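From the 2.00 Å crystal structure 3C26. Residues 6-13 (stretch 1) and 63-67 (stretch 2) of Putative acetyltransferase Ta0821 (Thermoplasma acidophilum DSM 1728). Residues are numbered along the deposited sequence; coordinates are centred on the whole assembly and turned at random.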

# COMPACT_ATOMS: atom_id res chain seq x y z
N ILE A 6 3.70 35.72 -4.75
CA ILE A 6 3.29 34.50 -5.50
C ILE A 6 2.13 34.82 -6.45
O ILE A 6 1.02 35.14 -6.06
CB ILE A 6 2.95 33.31 -4.55
N VAL A 7 2.48 34.72 -7.72
CA VAL A 7 1.61 34.98 -8.86
C VAL A 7 1.16 33.71 -9.61
O VAL A 7 1.96 32.89 -9.98
CB VAL A 7 2.38 35.84 -9.88
CG1 VAL A 7 1.68 35.79 -11.26
CG2 VAL A 7 2.62 37.27 -9.34
N PHE A 8 -0.13 33.65 -9.91
CA PHE A 8 -0.79 32.55 -10.65
C PHE A 8 -0.89 32.92 -12.13
O PHE A 8 -1.50 33.90 -12.50
CB PHE A 8 -2.18 32.29 -10.06
CG PHE A 8 -2.94 31.15 -10.71
CD1 PHE A 8 -2.59 29.85 -10.48
CD2 PHE A 8 -4.07 31.40 -11.47
CE1 PHE A 8 -3.30 28.81 -11.03
CE2 PHE A 8 -4.80 30.35 -12.03
CZ PHE A 8 -4.39 29.06 -11.82
N ASP A 9 -0.28 32.10 -12.96
CA ASP A 9 -0.12 32.43 -14.37
C ASP A 9 -0.16 31.16 -15.23
O ASP A 9 0.07 30.06 -14.74
CB ASP A 9 1.29 33.03 -14.50
CG ASP A 9 1.47 33.89 -15.70
OD1 ASP A 9 0.47 34.41 -16.25
OD2 ASP A 9 2.63 34.09 -16.09
N ARG A 10 -0.36 31.33 -16.52
CA ARG A 10 -0.34 30.19 -17.38
C ARG A 10 1.12 29.79 -17.59
O ARG A 10 2.01 30.64 -17.66
CB ARG A 10 -1.01 30.43 -18.74
CG ARG A 10 -1.10 29.16 -19.54
CD ARG A 10 -1.46 29.41 -20.98
NE ARG A 10 -2.85 29.83 -21.15
N GLY A 11 1.33 28.48 -17.56
CA GLY A 11 2.63 27.86 -17.90
C GLY A 11 2.99 28.07 -19.38
O GLY A 11 2.15 28.09 -20.26
N SER A 12 4.27 28.27 -19.66
CA SER A 12 4.68 28.43 -21.04
C SER A 12 5.85 27.54 -21.36
O SER A 12 6.48 27.06 -20.45
CB SER A 12 5.04 29.88 -21.34
OG SER A 12 6.42 30.10 -21.13
N PRO A 13 6.12 27.27 -22.65
CA PRO A 13 7.22 26.38 -23.00
C PRO A 13 8.56 26.76 -22.41
O PRO A 13 9.42 25.90 -22.25
CB PRO A 13 7.25 26.45 -24.53
CG PRO A 13 5.81 26.64 -24.89
CD PRO A 13 5.29 27.58 -23.83
N TYR A 63 -1.08 25.63 -15.66
CA TYR A 63 -0.95 26.88 -14.92
C TYR A 63 0.06 26.69 -13.82
O TYR A 63 0.28 25.57 -13.32
CB TYR A 63 -2.31 27.35 -14.38
CG TYR A 63 -3.15 27.95 -15.48
CD1 TYR A 63 -3.77 27.14 -16.43
CD2 TYR A 63 -3.29 29.30 -15.60
CE1 TYR A 63 -4.49 27.70 -17.47
CE2 TYR A 63 -4.00 29.86 -16.64
CZ TYR A 63 -4.59 29.06 -17.56
OH TYR A 63 -5.30 29.66 -18.58
N VAL A 64 0.69 27.79 -13.46
CA VAL A 64 1.76 27.78 -12.48
C VAL A 64 1.65 28.88 -11.46
O VAL A 64 0.98 29.90 -11.67
CB VAL A 64 3.18 27.85 -13.13
CG1 VAL A 64 3.41 26.62 -14.06
CG2 VAL A 64 3.40 29.19 -13.89
N LEU A 65 2.26 28.60 -10.32
CA LEU A 65 2.58 29.61 -9.33
C LEU A 65 4.00 30.04 -9.63
O LEU A 65 4.88 29.20 -9.88
CB LEU A 65 2.45 29.11 -7.89
CG LEU A 65 1.04 29.00 -7.31
CD1 LEU A 65 1.17 28.60 -5.84
CD2 LEU A 65 0.35 30.26 -7.42
N ARG A 66 4.20 31.35 -9.66
CA ARG A 66 5.52 31.92 -9.93
C ARG A 66 6.03 32.77 -8.79
O ARG A 66 5.28 33.52 -8.17
CB ARG A 66 5.51 32.85 -11.15
CG ARG A 66 5.09 32.22 -12.45
CD ARG A 66 5.42 33.17 -13.60
NE ARG A 66 4.81 32.65 -14.80
CZ ARG A 66 5.40 31.79 -15.60
NH1 ARG A 66 6.63 31.40 -15.34
NH2 ARG A 66 4.77 31.33 -16.66
N VAL A 67 7.32 32.63 -8.56
CA VAL A 67 8.09 33.46 -7.64
C VAL A 67 9.12 34.20 -8.49
O VAL A 67 10.00 33.61 -9.10
CB VAL A 67 8.78 32.65 -6.58
CG1 VAL A 67 9.78 33.53 -5.83
CG2 VAL A 67 7.72 31.95 -5.63

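What holds the two stretches side by side? Strand 7-10 runs antiparallel to strand 63-67, and two hydrogen-bonded pairs tie their backbones together. Val7 and Arg66 exchange one bond in each direction, Val7 N to Arg66 O at 3.1 Å and Arg66 N to Val7 O at 2.7 Å. Two residues along, Asp9 N reaches Val64 O at 2.8 Å and Val64 N reaches Asp9 O at 2.7 Å. Between these pairs Phe8 faces Leu65 without backbone hydrogen bonds, as the alternation of an antiparallel sheet requires. Here the CA atoms approach the neighbouring carbonyls instead: Phe8 CA lies 3.3 Å from Val64 O, and Leu65 CA 3.4 Å from Val7 O.

How does Arg66 come to cover so much of the first strand? Its CA-to-CB bond points to the same face of the sheet as those of Val7, Asp9 and Val64, but the long side chain, extended at chi2 and chi3 (both t), brings its end nearer to stretch 1. There Arg66 NE donates to Asp9 OD2 at 2.9 Å, a hydrogen bond reinforced by opposite charges into a salt bridge. The carboxylate oxygen sits at the edge of the guanidinium, near its plane, where the N-H bonds point. Arg66 NH2 makes a weak hydrogen bond to Arg10 O at 3.0 Å, its angle of 134° well short of linear. Arg66 thus pairs with Val7 through its backbone while its side chain reaches Asp9 and Arg10, the last residue of strand 7-10, and it passes close to Gly11, whose CA is 4.3 Å from Arg66 NH2.

What does Tyr63 contribute at the other end of the pairing? It covers as much surface as Arg66, 106 Å² each, but largely through packing. Tyr63 is in register with Arg10, the CA atoms of Tyr63 and Arg10 being 4.2 Å apart, and their side chains diverge. Even so, Arg10 CB lies over one face of the Tyr63 ring, 4.1 Å from its centroid, in a CH-pi contact. The Arg10 side chain is modelled only as far as NE, so the position of its guanidinium cannot be judged.

Where does Phe8 fit into this packing? Its ring and that of Tyr63 are nearly parallel, with planes at 21°, but they are slid apart, centroids 5.5 Å from each other, and barely overlap. Closer packing comes from Phe8 CZ against Tyr63 CB at 3.7 Å. Leu65 shares a face of the sheet with Phe8, and its CD2 lies 4.2 Å from Phe8 CB, near the plane of the phenyl ring at its edge.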